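PDB 5CDD: structural polyprotein, VP1 from Israeli acute paralysis virus, which probably serves as a structural building block of the viral capsid, one of the coat proteins cut from the structural polyprotein and assembled into pentamers. Local coordinates for residues Ile36-Thr48 with Val180-Trp192. Residues are numbered along the deposited sequence; the frame is centred on the assembly and turned at random.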
loop_
_atom_site.group_PDB
_atom_site.type_symbol
_atom_site.label_atom_id
_atom_site.label_comp_id
_atom_site.label_asym_id
_atom_site.label_seq_id
_atom_site.Cartn_x
_atom_site.Cartn_y
_atom_site.Cartn_z
ATOM N N ILE A 36 0.625 -33.929 9.578
ATOM C CA ILE A 36 1.680 -34.502 8.743
ATOM C C ILE A 36 1.038 -35.411 7.697
ATOM O O ILE A 36 0.405 -36.412 8.041
ATOM C CB ILE A 36 2.663 -35.335 9.587
ATOM C CG1 ILE A 36 3.238 -34.474 10.712
ATOM C CG2 ILE A 36 3.780 -35.870 8.708
ATOM C CD1 ILE A 36 4.185 -35.216 11.633
ATOM N N VAL A 37 1.211 -35.066 6.423
ATOM C CA VAL A 37 0.617 -35.833 5.333
ATOM C C VAL A 37 1.608 -36.363 4.298
ATOM O O VAL A 37 1.361 -37.391 3.668
ATOM C CB VAL A 37 -0.445 -34.987 4.604
ATOM C CG1 VAL A 37 -0.993 -35.741 3.405
ATOM C CG2 VAL A 37 -1.563 -34.640 5.561
ATOM N N ASN A 38 2.722 -35.662 4.118
ATOM C CA ASN A 38 3.723 -36.081 3.146
ATOM C C ASN A 38 5.084 -36.242 3.812
ATOM O O ASN A 38 5.581 -35.322 4.462
ATOM C CB ASN A 38 3.809 -35.057 2.014
ATOM C CG ASN A 38 4.565 -35.581 0.813
ATOM O OD1 ASN A 38 5.764 -35.851 0.887
ATOM N ND2 ASN A 38 3.864 -35.732 -0.306
ATOM N N LEU A 39 5.681 -37.417 3.646
ATOM C CA LEU A 39 6.982 -37.710 4.238
ATOM C C LEU A 39 8.110 -36.839 3.692
ATOM O O LEU A 39 9.163 -36.730 4.315
ATOM C CB LEU A 39 7.329 -39.189 4.043
ATOM C CG LEU A 39 6.399 -40.188 4.736
ATOM C CD1 LEU A 39 6.767 -41.601 4.325
ATOM C CD2 LEU A 39 6.490 -40.018 6.246
ATOM N N ARG A 40 7.898 -36.214 2.538
ATOM C CA ARG A 40 8.938 -35.372 1.971
ATOM C C ARG A 40 9.191 -34.169 2.868
ATOM O O ARG A 40 10.274 -33.595 2.853
ATOM C CB ARG A 40 8.558 -34.902 0.569
ATOM C CG ARG A 40 9.656 -34.105 -0.097
ATOM C CD ARG A 40 9.284 -33.676 -1.513
ATOM N NE ARG A 40 9.068 -34.805 -2.412
ATOM C CZ ARG A 40 7.878 -35.282 -2.750
ATOM N NH1 ARG A 40 6.788 -34.719 -2.267
ATOM N NH2 ARG A 40 7.783 -36.327 -3.559
ATOM N N THR A 41 8.184 -33.793 3.650
ATOM C CA THR A 41 8.314 -32.662 4.554
ATOM C C THR A 41 9.360 -32.957 5.618
ATOM O O THR A 41 9.918 -32.044 6.217
ATOM C CB THR A 41 6.981 -32.331 5.251
ATOM O OG1 THR A 41 6.594 -33.420 6.095
ATOM C CG2 THR A 41 5.884 -32.077 4.220
ATOM N N LEU A 42 9.635 -34.236 5.847
ATOM C CA LEU A 42 10.617 -34.628 6.848
ATOM C C LEU A 42 12.011 -34.559 6.264
ATOM O O LEU A 42 12.992 -34.834 6.946
ATOM C CB LEU A 42 10.321 -36.038 7.363
ATOM C CG LEU A 42 8.936 -36.203 8.001
ATOM C CD1 LEU A 42 8.751 -37.640 8.444
ATOM C CD2 LEU A 42 8.784 -35.260 9.188
ATOM N N LEU A 43 12.088 -34.193 4.988
ATOM C CA LEU A 43 13.366 -34.047 4.308
ATOM C C LEU A 43 13.706 -32.558 4.287
ATOM O O LEU A 43 14.671 -32.130 3.650
ATOM C CB LEU A 43 13.289 -34.589 2.877
ATOM C CG LEU A 43 13.061 -36.092 2.708
ATOM C CD1 LEU A 43 13.028 -36.437 1.232
ATOM C CD2 LEU A 43 14.165 -36.862 3.409
ATOM N N ARG A 44 12.884 -31.778 4.986
ATOM C CA ARG A 44 13.067 -30.335 5.097
ATOM C C ARG A 44 13.416 -30.035 6.550
ATOM O O ARG A 44 14.158 -29.099 6.849
ATOM C CB ARG A 44 11.782 -29.602 4.702
ATOM C CG ARG A 44 11.359 -29.838 3.262
ATOM C CD ARG A 44 12.339 -29.211 2.281
ATOM N NE ARG A 44 12.014 -29.550 0.898
ATOM C CZ ARG A 44 12.282 -30.722 0.330
ATOM N NH1 ARG A 44 12.888 -31.676 1.022
ATOM N NH2 ARG A 44 11.935 -30.945 -0.930
ATOM N N THR A 45 12.869 -30.847 7.448
ATOM C CA THR A 45 13.130 -30.709 8.876
ATOM C C THR A 45 14.542 -31.216 9.152
ATOM O O THR A 45 14.951 -32.242 8.608
ATOM C CB THR A 45 12.160 -31.564 9.710
ATOM O OG1 THR A 45 12.267 -32.934 9.304
ATOM C CG2 THR A 45 10.732 -31.100 9.521
ATOM N N PHE A 46 15.285 -30.502 9.989
ATOM C CA PHE A 46 16.643 -30.914 10.319
ATOM C C PHE A 46 16.659 -31.873 11.495
ATOM O O PHE A 46 15.868 -31.741 12.429
ATOM C CB PHE A 46 17.517 -29.702 10.647
ATOM C CG PHE A 46 17.964 -28.930 9.439
ATOM C CD1 PHE A 46 17.070 -28.134 8.732
ATOM C CD2 PHE A 46 19.281 -29.010 9.000
ATOM C CE1 PHE A 46 17.482 -27.428 7.604
ATOM C CE2 PHE A 46 19.702 -28.311 7.874
ATOM C CZ PHE A 46 18.800 -27.517 7.176
ATOM N N ARG A 47 17.569 -32.838 11.441
ATOM C CA ARG A 47 17.713 -33.828 12.500
ATOM C C ARG A 47 19.194 -34.140 12.658
ATOM O O ARG A 47 19.932 -34.173 11.672
ATOM C CB ARG A 47 16.938 -35.097 12.144
ATOM C CG ARG A 47 15.427 -34.951 12.266
ATOM C CD ARG A 47 15.009 -34.867 13.721
ATOM N NE ARG A 47 13.559 -34.814 13.889
ATOM C CZ ARG A 47 12.819 -33.723 13.715
ATOM N NH1 ARG A 47 13.390 -32.577 13.367
ATOM N NH2 ARG A 47 11.505 -33.776 13.899
ATOM N N THR A 48 19.634 -34.357 13.894
ATOM C CA THR A 48 21.041 -34.647 14.141
ATOM C C THR A 48 21.419 -36.036 13.651
ATOM O O THR A 48 20.633 -36.977 13.759
ATOM C CB THR A 48 21.395 -34.540 15.646
ATOM O OG1 THR A 48 20.658 -35.518 16.389
ATOM C CG2 THR A 48 21.058 -33.158 16.174
ATOM N N VAL A 180 26.334 -32.396 14.295
ATOM C CA VAL A 180 25.950 -32.265 12.901
ATOM C C VAL A 180 24.497 -32.653 12.649
ATOM O O VAL A 180 24.051 -33.736 13.034
ATOM C CB VAL A 180 26.863 -33.121 11.997
ATOM C CG1 VAL A 180 26.542 -32.862 10.537
ATOM C CG2 VAL A 180 28.321 -32.808 12.288
ATOM N N ALA A 181 23.765 -31.752 12.004
ATOM C CA ALA A 181 22.365 -31.978 11.670
ATOM C C ALA A 181 22.202 -31.691 10.183
ATOM O O ALA A 181 22.762 -30.722 9.673
ATOM C CB ALA A 181 21.478 -31.053 12.482
ATOM N N ARG A 182 21.446 -32.531 9.484
ATOM C CA ARG A 182 21.248 -32.331 8.055
ATOM C C ARG A 182 19.794 -32.421 7.615
ATOM O O ARG A 182 18.901 -32.736 8.402
ATOM C CB ARG A 182 22.063 -33.348 7.255
ATOM C CG ARG A 182 21.586 -34.777 7.420
ATOM C CD ARG A 182 22.300 -35.711 6.464
ATOM N NE ARG A 182 21.883 -37.096 6.662
ATOM C CZ ARG A 182 22.332 -38.122 5.949
ATOM N NH1 ARG A 182 23.217 -37.924 4.980
ATOM N NH2 ARG A 182 21.899 -39.350 6.210
ATOM N N ALA A 183 19.585 -32.142 6.334
ATOM C CA ALA A 183 18.273 -32.177 5.702
ATOM C C ALA A 183 18.524 -31.914 4.227
ATOM O O ALA A 183 19.647 -31.597 3.836
ATOM C CB ALA A 183 17.373 -31.094 6.282
ATOM N N GLY A 184 17.494 -32.059 3.403
ATOM C CA GLY A 184 17.666 -31.802 1.987
ATOM C C GLY A 184 17.310 -30.357 1.706
ATOM O O GLY A 184 16.674 -29.713 2.538
ATOM N N ASN A 185 17.726 -29.828 0.560
ATOM C CA ASN A 185 17.383 -28.449 0.238
ATOM C C ASN A 185 15.917 -28.462 -0.189
ATOM O O ASN A 185 15.255 -29.493 -0.085
ATOM C CB ASN A 185 18.303 -27.896 -0.863
ATOM C CG ASN A 185 18.015 -28.483 -2.224
ATOM O OD1 ASN A 185 17.457 -29.573 -2.344
ATOM N ND2 ASN A 185 18.417 -27.767 -3.266
ATOM N N ASP A 186 15.399 -27.336 -0.662
ATOM C CA ASP A 186 13.992 -27.276 -1.037
ATOM C C ASP A 186 13.634 -28.074 -2.297
ATOM O O ASP A 186 12.486 -28.056 -2.740
ATOM C CB ASP A 186 13.567 -25.808 -1.179
ATOM C CG ASP A 186 12.124 -25.571 -0.759
ATOM O OD1 ASP A 186 11.716 -26.091 0.305
ATOM O OD2 ASP A 186 11.400 -24.852 -1.483
ATOM N N ASP A 187 14.608 -28.785 -2.863
ATOM C CA ASP A 187 14.375 -29.590 -4.065
ATOM C C ASP A 187 14.640 -31.080 -3.845
ATOM O O ASP A 187 14.283 -31.909 -4.683
ATOM C CB ASP A 187 15.260 -29.109 -5.225
ATOM C CG ASP A 187 14.870 -27.734 -5.736
ATOM O OD1 ASP A 187 13.677 -27.529 -6.051
ATOM O OD2 ASP A 187 15.762 -26.862 -5.835
ATOM N N PHE A 188 15.264 -31.416 -2.719
ATOM C CA PHE A 188 15.602 -32.802 -2.410
ATOM C C PHE A 188 14.399 -33.717 -2.225
ATOM O O PHE A 188 13.442 -33.373 -1.531
ATOM C CB PHE A 188 16.466 -32.869 -1.149
ATOM C CG PHE A 188 17.042 -34.230 -0.893
ATOM C CD1 PHE A 188 18.171 -34.663 -1.581
ATOM C CD2 PHE A 188 16.421 -35.106 -0.009
ATOM C CE1 PHE A 188 18.671 -35.950 -1.395
ATOM C CE2 PHE A 188 16.911 -36.393 0.183
ATOM C CZ PHE A 188 18.039 -36.817 -0.513
ATOM N N THR A 189 14.472 -34.894 -2.838
ATOM C CA THR A 189 13.406 -35.883 -2.747
ATOM C C THR A 189 13.907 -37.264 -3.162
ATOM O O THR A 189 14.933 -37.391 -3.837
ATOM C CB THR A 189 12.208 -35.505 -3.657
ATOM O OG1 THR A 189 11.134 -36.433 -3.456
ATOM C CG2 THR A 189 12.618 -35.547 -5.120
ATOM N N PHE A 190 13.179 -38.292 -2.736
ATOM C CA PHE A 190 13.498 -39.671 -3.083
ATOM C C PHE A 190 12.482 -40.107 -4.129
ATOM O O PHE A 190 11.418 -39.502 -4.258
ATOM C CB PHE A 190 13.384 -40.587 -1.865
ATOM C CG PHE A 190 14.443 -40.352 -0.822
ATOM C CD1 PHE A 190 15.783 -40.391 -1.161
ATOM C CD2 PHE A 190 14.100 -40.095 0.496
ATOM C CE1 PHE A 190 16.770 -40.170 -0.208
ATOM C CE2 PHE A 190 15.082 -39.872 1.457
ATOM C CZ PHE A 190 16.419 -39.912 1.100
ATOM N N GLY A 191 12.804 -41.161 -4.868
ATOM C CA GLY A 191 11.897 -41.634 -5.897
ATOM C C GLY A 191 11.995 -43.117 -6.169
ATOM O O GLY A 191 13.010 -43.746 -5.874
ATOM N N TRP A 192 10.934 -43.670 -6.748
ATOM C CA TRP A 192 10.873 -45.093 -7.070
ATOM C C TRP A 192 10.784 -46.075 -5.908
ATOM O O TRP A 192 11.628 -46.960 -5.751
ATOM C CB TRP A 192 12.063 -45.505 -7.940
ATOM C CG TRP A 192 11.709 -46.529 -8.978
ATOM C CD1 TRP A 192 11.106 -47.739 -8.774
ATOM C CD2 TRP A 192 11.944 -46.430 -10.386
ATOM N NE1 TRP A 192 10.953 -48.400 -9.971
ATOM C CE2 TRP A 192 11.458 -47.619 -10.976
ATOM C CE3 TRP A 192 12.519 -45.452 -11.208
ATOM C CZ2 TRP A 192 11.528 -47.857 -12.350
ATOM C CZ3 TRP A 192 12.589 -45.687 -12.577
ATOM C CH2 TRP A 192 12.093 -46.884 -13.133
HETATM O O HOH W 1 15.541 -27.985 4.523
#
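The methyl CB of Ala183 sits squarely over one face of the Phe46 ring, 3.6 Å from its centroid and 2° off the normal, a CH-pi contact, while Ala181 O lies at the ring edge. Phe46 CG is anti to its carbonyl carbon (chi1 -77°), which lays the ring along residues 180-184, in an antiparallel sheet of the capsid jelly roll, where strand 47-55 starts beside the end of 176-184; Lys95 of the adjacent strand 87-98 adds a cation-pi interaction. Here the two strands pair antiparallel, Arg47 and Arg182 forming a hydrogen-bonded pair.

The second flat group, the Arg44 guanidinium, is embraced by the type I turn Asn185-Phe188. Asn185 O rests 3.2 Å above its plane, over the centre, stacked against the face rather than hydrogen-bonded to it, since the angles to NE and NH1 are poor. At the edge, NH1 and NH2 converge end-on upon Phe188 O, at 3.1 and 2.9 Å, approaching from opposite faces of the carbonyl plane. This twofold grip helps to hold the guanidinium in its orientation, together with Asn185 O over its face.

Leu43, at the end of the 3-10 segment 39-43, wedges its methyls against two aromatic side chains: CD1 meets Phe188 CD2 at 3.9 Å, and CD2 meets Phe190 CE2. Leu43 O in turn accepts from Gly184 N, tying the 3-10 end to the strand end.

Beyond it, the Arg40 chain, bent at chi3, brings its guanidinium edge to Thr189, and Asp52 of a neighbouring chain takes NH1 in a salt bridge. Arg40 NE donates to Thr189 OG1 at 2.8 Å, nearly straight at 167°, and that hydroxyl in turn donates a hydrogen bond to Phe190 O.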